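Local coordinates for protein putative oxidoreductase (Yersinia pestis, PDB 3KUX) that probably catalyses an NAD(P)-dependent oxidation or reduction, its substrate not established, with a Rossmann-fold domain joined to a C-terminal alpha/beta domain, at residues A[133-138]-A[295-300]; A[153-158]-A[238-243]; A[147-152]-A[244-249]. All coordinates share one frame; numbering follows the deposited sequence.

Contact 1 of 3, residues A[133-138]-A[295-300]; sequences FLTLKT and LLTLPG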
# COMPACT_ATOMS: atom_id res chain seq x y z
N PHE A 133 -8.75 -7.63 -2.34
CA PHE A 133 -9.04 -6.46 -3.16
C PHE A 133 -9.18 -6.81 -4.65
O PHE A 133 -10.14 -6.40 -5.31
CB PHE A 133 -7.96 -5.39 -2.96
CG PHE A 133 -8.26 -4.09 -3.64
CD1 PHE A 133 -9.28 -3.28 -3.19
CD2 PHE A 133 -7.50 -3.68 -4.74
CE1 PHE A 133 -9.56 -2.08 -3.82
CE2 PHE A 133 -7.77 -2.48 -5.37
CZ PHE A 133 -8.80 -1.68 -4.92
N LEU A 134 -8.22 -7.57 -5.18
CA LEU A 134 -8.31 -8.00 -6.56
C LEU A 134 -9.67 -8.66 -6.80
O LEU A 134 -10.41 -8.30 -7.72
CB LEU A 134 -7.17 -8.95 -6.92
CG LEU A 134 -5.78 -8.32 -6.97
CD1 LEU A 134 -4.68 -9.37 -7.04
CD2 LEU A 134 -5.68 -7.33 -8.12
N THR A 135 -9.99 -9.63 -5.95
CA THR A 135 -11.24 -10.38 -6.08
C THR A 135 -12.42 -9.43 -6.15
O THR A 135 -13.30 -9.58 -7.00
CB THR A 135 -11.44 -11.32 -4.89
OG1 THR A 135 -10.33 -12.22 -4.80
CG2 THR A 135 -12.72 -12.11 -5.06
N LEU A 136 -12.41 -8.45 -5.25
CA LEU A 136 -13.48 -7.47 -5.17
C LEU A 136 -13.62 -6.63 -6.44
O LEU A 136 -14.72 -6.50 -6.98
CB LEU A 136 -13.27 -6.57 -3.96
CG LEU A 136 -14.32 -5.49 -3.76
CD1 LEU A 136 -15.70 -6.11 -3.65
CD2 LEU A 136 -13.99 -4.68 -2.53
N LYS A 137 -12.51 -6.06 -6.92
CA LYS A 137 -12.52 -5.30 -8.17
C LYS A 137 -13.24 -6.06 -9.27
O LYS A 137 -14.04 -5.50 -10.01
CB LYS A 137 -11.09 -4.98 -8.63
CG LYS A 137 -10.44 -3.81 -7.92
CD LYS A 137 -9.03 -3.54 -8.45
CE LYS A 137 -9.06 -3.20 -9.93
NZ LYS A 137 -7.71 -2.87 -10.46
N THR A 138 -12.95 -7.36 -9.36
CA THR A 138 -13.54 -8.21 -10.37
C THR A 138 -15.03 -8.43 -10.14
O THR A 138 -15.82 -8.48 -11.10
CB THR A 138 -12.83 -9.58 -10.42
OG1 THR A 138 -11.42 -9.37 -10.53
CG2 THR A 138 -13.30 -10.39 -11.61
N LEU A 295 -17.29 -17.16 -3.25
CA LEU A 295 -16.67 -16.59 -4.43
C LEU A 295 -15.18 -16.90 -4.43
O LEU A 295 -14.45 -16.54 -3.50
CB LEU A 295 -16.88 -15.08 -4.46
CG LEU A 295 -16.11 -14.33 -5.54
CD1 LEU A 295 -16.69 -14.63 -6.91
CD2 LEU A 295 -16.16 -12.84 -5.26
N LEU A 296 -14.73 -17.58 -5.48
CA LEU A 296 -13.32 -17.92 -5.65
C LEU A 296 -12.43 -16.70 -5.48
O LEU A 296 -12.56 -15.73 -6.22
CB LEU A 296 -13.12 -18.51 -7.04
CG LEU A 296 -11.69 -18.92 -7.40
CD1 LEU A 296 -11.32 -20.19 -6.64
CD2 LEU A 296 -11.55 -19.11 -8.90
N THR A 297 -11.53 -16.75 -4.51
CA THR A 297 -10.65 -15.62 -4.22
C THR A 297 -9.40 -15.60 -5.10
O THR A 297 -8.58 -16.52 -5.04
CB THR A 297 -10.18 -15.64 -2.75
OG1 THR A 297 -11.32 -15.61 -1.88
CG2 THR A 297 -9.29 -14.46 -2.46
N LEU A 298 -9.23 -14.56 -5.90
CA LEU A 298 -8.00 -14.41 -6.67
C LEU A 298 -6.79 -14.36 -5.75
O LEU A 298 -6.86 -13.82 -4.64
CB LEU A 298 -8.05 -13.16 -7.54
CG LEU A 298 -9.23 -13.14 -8.52
CD1 LEU A 298 -9.17 -11.90 -9.40
CD2 LEU A 298 -9.25 -14.40 -9.36
N PRO A 299 -5.67 -14.95 -6.18
CA PRO A 299 -4.45 -14.91 -5.38
C PRO A 299 -3.88 -13.49 -5.28
O PRO A 299 -3.99 -12.70 -6.22
CB PRO A 299 -3.48 -15.80 -6.16
CG PRO A 299 -4.35 -16.68 -7.00
CD PRO A 299 -5.56 -15.88 -7.32
N GLY A 300 -3.27 -13.18 -4.13
CA GLY A 300 -2.57 -11.91 -3.96
C GLY A 300 -1.45 -11.86 -4.97
O GLY A 300 -0.96 -12.90 -5.41
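The loop 295-300, which leaves strand 290-295, runs across the flank of helix 131-142, and the backbones come nearest at Thr135 and Leu298, whose CA atoms are 5.2 Å apart. Thr135 carries much of the contact with its two branches. Its OG1 lies beside its own backbone N (chi1 -58°) and accepts a weak, bent hydrogen bond from the backbone N of Leu298, 2.8 Å away with an angle of 130° at the hydrogen. The same hydroxyl is also bonded to the carbonyl of Ser131, one helical turn back. The other branch, CG2, meets CD2 of Leu295 tip to tip at 3.5 Å, while the Thr297 side chain crosses that of Thr135 at about a right angle, its CG2 against OG1. Leu298 swings its CD1 to the helix, where it lies 3.6 Å from Thr138 OG1 and 4.3 Å from Leu134 CB. Thr138 OG1 turns back to Leu134 O, 3.2 Å away and above the carbonyl plane, an oxygen that also receives Thr138 N. Leu134 CD1 approaches Pro299 O, farther along the loop. Thr135 and Leu295 both also pack on Tyr250 of strand 248-252. A threonine hydroxyl thus links the helix turn to a loop amide, with the Thr297 methyl and the Leu298 CB close by; since that bond is weak, the contact rests mostly on aliphatic carbons packed against each other and against oxygens.

Contact 2 of 3, residues A[153-158]-A[238-243]; sequences SHFDRY and TARYIV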
# COMPACT_ATOMS: atom_id res chain seq x y z
N SER A 153 -14.53 -1.77 5.30
CA SER A 153 -13.20 -2.35 5.22
C SER A 153 -12.50 -2.22 6.58
O SER A 153 -12.31 -1.11 7.07
CB SER A 153 -12.40 -1.64 4.13
OG SER A 153 -11.07 -2.12 4.05
N HIS A 154 -12.14 -3.36 7.18
CA HIS A 154 -11.49 -3.38 8.50
C HIS A 154 -10.08 -3.97 8.48
O HIS A 154 -9.78 -4.86 7.68
CB HIS A 154 -12.30 -4.21 9.49
CG HIS A 154 -13.59 -3.58 9.93
ND1 HIS A 154 -13.91 -3.39 11.25
CD2 HIS A 154 -14.65 -3.14 9.22
CE1 HIS A 154 -15.10 -2.84 11.34
NE2 HIS A 154 -15.58 -2.68 10.12
N PHE A 155 -9.24 -3.50 9.40
CA PHE A 155 -8.04 -4.21 9.80
C PHE A 155 -8.00 -4.32 11.32
O PHE A 155 -7.18 -3.67 11.98
CB PHE A 155 -6.77 -3.52 9.29
CG PHE A 155 -6.28 -4.06 7.99
CD1 PHE A 155 -6.36 -5.42 7.72
CD2 PHE A 155 -5.72 -3.22 7.04
CE1 PHE A 155 -5.91 -5.92 6.51
CE2 PHE A 155 -5.27 -3.71 5.83
CZ PHE A 155 -5.36 -5.07 5.57
N ASP A 156 -8.90 -5.13 11.86
CA ASP A 156 -9.03 -5.27 13.31
C ASP A 156 -8.06 -6.32 13.82
O ASP A 156 -7.97 -7.40 13.26
CB ASP A 156 -10.46 -5.63 13.68
CG ASP A 156 -11.46 -4.60 13.19
OD1 ASP A 156 -11.04 -3.44 12.96
OD2 ASP A 156 -12.65 -4.94 13.04
N ARG A 157 -7.34 -5.99 14.88
CA ARG A 157 -6.35 -6.91 15.44
C ARG A 157 -6.49 -7.02 16.94
O ARG A 157 -7.11 -6.19 17.59
CB ARG A 157 -4.94 -6.41 15.14
CG ARG A 157 -4.62 -6.24 13.69
CD ARG A 157 -3.53 -5.22 13.58
NE ARG A 157 -2.82 -5.30 12.31
CZ ARG A 157 -1.90 -4.43 11.93
NH1 ARG A 157 -1.59 -3.41 12.73
NH2 ARG A 157 -1.29 -4.57 10.76
N TYR A 158 -5.88 -8.06 17.49
CA TYR A 158 -5.79 -8.20 18.93
C TYR A 158 -4.35 -8.21 19.38
O TYR A 158 -3.71 -9.27 19.40
CB TYR A 158 -6.49 -9.47 19.40
CG TYR A 158 -6.60 -9.55 20.91
CD1 TYR A 158 -7.43 -8.69 21.61
CD2 TYR A 158 -5.86 -10.48 21.63
CE1 TYR A 158 -7.53 -8.75 22.98
CE2 TYR A 158 -5.95 -10.55 23.00
CZ TYR A 158 -6.79 -9.68 23.68
OH TYR A 158 -6.89 -9.74 25.05
N THR A 238 -13.01 -10.22 12.81
CA THR A 238 -14.12 -9.58 12.12
C THR A 238 -13.87 -9.52 10.62
O THR A 238 -12.74 -9.72 10.18
CB THR A 238 -14.33 -8.15 12.60
OG1 THR A 238 -13.14 -7.39 12.33
CG2 THR A 238 -14.63 -8.12 14.08
N ALA A 239 -14.92 -9.23 9.86
CA ALA A 239 -14.84 -9.25 8.39
C ALA A 239 -13.79 -8.29 7.87
O ALA A 239 -13.61 -7.21 8.42
CB ALA A 239 -16.19 -8.92 7.79
N ARG A 240 -13.11 -8.68 6.80
CA ARG A 240 -12.18 -7.79 6.12
C ARG A 240 -13.00 -6.80 5.29
O ARG A 240 -12.87 -5.59 5.45
CB ARG A 240 -11.21 -8.58 5.23
CG ARG A 240 -10.38 -7.74 4.26
CD ARG A 240 -9.23 -7.01 4.96
NE ARG A 240 -8.61 -6.04 4.06
CZ ARG A 240 -8.94 -4.75 4.01
NH1 ARG A 240 -9.87 -4.25 4.81
NH2 ARG A 240 -8.33 -3.94 3.15
N TYR A 241 -13.87 -7.34 4.44
CA TYR A 241 -14.78 -6.53 3.64
C TYR A 241 -16.23 -6.92 3.88
O TYR A 241 -16.56 -8.10 4.02
CB TYR A 241 -14.52 -6.73 2.14
CG TYR A 241 -13.21 -6.21 1.60
CD1 TYR A 241 -12.66 -5.01 2.06
CD2 TYR A 241 -12.54 -6.89 0.59
CE1 TYR A 241 -11.46 -4.54 1.55
CE2 TYR A 241 -11.35 -6.42 0.08
CZ TYR A 241 -10.82 -5.25 0.56
OH TYR A 241 -9.63 -4.79 0.04
N ILE A 242 -17.10 -5.92 3.90
CA ILE A 242 -18.54 -6.11 3.86
C ILE A 242 -19.08 -5.17 2.79
O ILE A 242 -18.94 -3.95 2.90
CB ILE A 242 -19.19 -5.76 5.21
CG1 ILE A 242 -18.78 -6.79 6.28
CG2 ILE A 242 -20.71 -5.70 5.08
CD1 ILE A 242 -19.13 -6.38 7.68
N VAL A 243 -19.70 -5.73 1.76
CA VAL A 243 -20.14 -4.92 0.63
C VAL A 243 -21.60 -5.19 0.30
O VAL A 243 -21.98 -6.32 0.02
CB VAL A 243 -19.29 -5.21 -0.62
CG1 VAL A 243 -19.59 -4.21 -1.72
CG2 VAL A 243 -17.81 -5.18 -0.27
O HOH W 1 -10.90 -7.04 10.67
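Ser153 and Tyr241 form an antiparallel non-hydrogen-bonded pair between strands 148-156 and 241-245 in the mixed sheet of the C-terminal domain; on the other side of strand 241-245, toward strand 248-252, Arg240 and Tyr241 both face Lys252, a classic beta bulge. Next to the pair, His154 N donates to Arg240 O at 2.9 Å. The side chain of Arg240 starts away from the partner strand, but a bend at chi2 (76°) places CD so that the chain turns back. Its NH1 donates to Ser153 OG at 2.6 Å, with the hydroxyl tilted from the guanidinium plane, and makes a weak bond to His154 O. The guanidinium also lies flat on the Phe155 ring, planes 29° apart, in a cation-pi stack with CZ 4.2 Å from the ring centroid; CE1 of Tyr241 covers its opposite face toward the rim. A second polar cluster centres on Asp156 OD2, which accepts from His154 ND1 on its syn side at 2.7 Å and from Thr238 OG1 on its anti side at 2.6 Å, both from the same face of the carboxylate. A water bridges Thr238 OG1 and Asp156 N. Glu152 OE1 holds the other ring nitrogen of His154, so the imidazole is fixed at both ends between two carboxylates, which would tend to favour its protonated form. Ser153 and Phe155 pack on Leu184 of helix 176-192, Tyr241 rests against helix 131-142, and strand 224-231 pairs with the other edge of strand 148-156.

Contact 3 of 3, residues A[147-152]-A[244-249]; sequences NVVYFE and HGTQGS
Tyr150 and His244 send their side chains off the same face of the sheet, side by side and pointing the same way. From the tyrosine backbone, CB lies 4.0 Å from His244 CB. With CG anti to the backbone N (chi1 -171°), the ring then runs beside the imidazole, and its CD2 comes to 3.7 Å from CD2 of His244. The two planes are near parallel, 24° apart, but slid so far that they barely overlap. At the tip, OH donates to Glu152 OE2 at 2.6 Å, from above the carboxylate plane. On the neighbouring ring, ND1 of His244 shares a hydrogen bond with Ser249 OG. The backbones are joined by His244 O, which takes a bond from Val149 N (2.9 Å) and a weak one from Tyr150 N, while His244 N donates to Tyr150 O. Nearer the turn, Thr246 and Asn147 bond reciprocally: Thr246 N reaches Asn147 O, and Thr246 OG1 accepts from Asn147 N at 3.1 Å. Val149 and Tyr150 facing the single residue His244 make a classic beta bulge, here in an antiparallel pair at the start of strand 148-156 beside the hairpin of strands 241-245 and 248-252.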
# COMPACT_ATOMS: atom_id res chain seq x y z
N ASN A 147 -26.14 -2.12 -8.03
CA ASN A 147 -25.56 -0.84 -7.62
C ASN A 147 -25.06 -0.93 -6.18
O ASN A 147 -25.83 -1.19 -5.25
CB ASN A 147 -26.59 0.28 -7.75
CG ASN A 147 -27.23 0.32 -9.12
OD1 ASN A 147 -28.46 0.19 -9.25
ND2 ASN A 147 -26.42 0.47 -10.16
N VAL A 148 -23.76 -0.74 -6.00
CA VAL A 148 -23.15 -0.78 -4.67
C VAL A 148 -23.52 0.46 -3.86
O VAL A 148 -23.38 1.58 -4.35
CB VAL A 148 -21.62 -0.89 -4.78
CG1 VAL A 148 -20.98 -0.77 -3.41
CG2 VAL A 148 -21.24 -2.20 -5.44
N VAL A 149 -23.98 0.26 -2.63
CA VAL A 149 -24.37 1.38 -1.77
C VAL A 149 -23.58 1.45 -0.47
O VAL A 149 -23.67 2.44 0.25
CB VAL A 149 -25.88 1.35 -1.41
CG1 VAL A 149 -26.73 1.36 -2.67
CG2 VAL A 149 -26.20 0.13 -0.55
N TYR A 150 -22.80 0.42 -0.17
CA TYR A 150 -22.09 0.35 1.10
C TYR A 150 -20.80 -0.43 0.97
O TYR A 150 -20.78 -1.51 0.39
CB TYR A 150 -22.98 -0.31 2.16
CG TYR A 150 -22.43 -0.25 3.57
CD1 TYR A 150 -22.52 0.92 4.32
CD2 TYR A 150 -21.83 -1.36 4.15
CE1 TYR A 150 -22.01 0.98 5.61
CE2 TYR A 150 -21.33 -1.31 5.45
CZ TYR A 150 -21.43 -0.13 6.17
OH TYR A 150 -20.94 -0.07 7.45
N PHE A 151 -19.72 0.11 1.52
CA PHE A 151 -18.44 -0.58 1.53
C PHE A 151 -17.76 -0.45 2.89
O PHE A 151 -17.48 0.65 3.36
CB PHE A 151 -17.54 -0.05 0.42
CG PHE A 151 -16.15 -0.66 0.40
CD1 PHE A 151 -15.97 -2.01 0.12
CD2 PHE A 151 -15.03 0.12 0.64
CE1 PHE A 151 -14.70 -2.57 0.10
CE2 PHE A 151 -13.75 -0.42 0.62
CZ PHE A 151 -13.58 -1.77 0.34
N GLU A 152 -17.52 -1.59 3.53
CA GLU A 152 -16.90 -1.60 4.85
C GLU A 152 -15.61 -2.40 4.84
O GLU A 152 -15.58 -3.56 4.42
CB GLU A 152 -17.87 -2.15 5.90
CG GLU A 152 -17.36 -2.08 7.33
CD GLU A 152 -18.47 -2.25 8.36
OE1 GLU A 152 -18.15 -2.39 9.56
OE2 GLU A 152 -19.65 -2.22 7.97
N HIS A 244 -22.43 -4.14 0.34
CA HIS A 244 -23.85 -4.29 0.03
C HIS A 244 -24.23 -3.60 -1.27
O HIS A 244 -23.89 -2.44 -1.49
CB HIS A 244 -24.73 -3.76 1.17
CG HIS A 244 -24.56 -4.49 2.47
ND1 HIS A 244 -24.62 -5.87 2.56
CD2 HIS A 244 -24.34 -4.04 3.72
CE1 HIS A 244 -24.44 -6.23 3.82
NE2 HIS A 244 -24.26 -5.14 4.55
N GLY A 245 -24.93 -4.33 -2.13
CA GLY A 245 -25.45 -3.75 -3.36
C GLY A 245 -26.96 -3.86 -3.35
O GLY A 245 -27.54 -4.43 -2.42
N THR A 246 -27.60 -3.31 -4.38
CA THR A 246 -29.06 -3.40 -4.49
C THR A 246 -29.53 -4.81 -4.83
O THR A 246 -30.72 -5.11 -4.75
CB THR A 246 -29.60 -2.44 -5.57
OG1 THR A 246 -28.93 -2.68 -6.81
CG2 THR A 246 -29.40 -1.00 -5.15
N GLN A 247 -28.60 -5.68 -5.20
CA GLN A 247 -28.96 -7.02 -5.65
C GLN A 247 -28.28 -8.11 -4.83
O GLN A 247 -28.63 -9.29 -4.95
CB GLN A 247 -28.61 -7.21 -7.12
CG GLN A 247 -29.25 -6.21 -8.05
CD GLN A 247 -30.58 -6.68 -8.60
OE1 GLN A 247 -31.34 -7.35 -7.91
NE2 GLN A 247 -30.86 -6.33 -9.85
N GLY A 248 -27.29 -7.73 -4.02
CA GLY A 248 -26.58 -8.72 -3.23
C GLY A 248 -25.49 -8.15 -2.35
O GLY A 248 -25.34 -6.93 -2.23
N SER A 249 -24.73 -9.04 -1.73
CA SER A 249 -23.69 -8.64 -0.80
C SER A 249 -22.49 -9.56 -0.91
O SER A 249 -22.58 -10.68 -1.43
CB SER A 249 -24.24 -8.66 0.63
OG SER A 249 -25.41 -7.87 0.76

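How the contacts relate
Contacts 2 and 3 are successive parts of one antiparallel pairing between strands 148-156 and 241-245, their centres about 16 Å apart. Where they join, Glu152 N probably donates to Ile242 O (2.8 Å), and Glu152 stands at the junction, its side chain used in both. Contact 1 lies about 16 Å, centre to centre, from either and closes the chain loop within which both are nested. Its helix packs on the sheet: Phe133 CB is 3.5 Å from Tyr241 OH, and Leu136 reaches Tyr241 and Val243 of contact 2 as well as Phe151 of contact 3. Contact 1 thus joins loop 295-300 to a helix that itself packs on the sheet region formed by contacts 2 and 3.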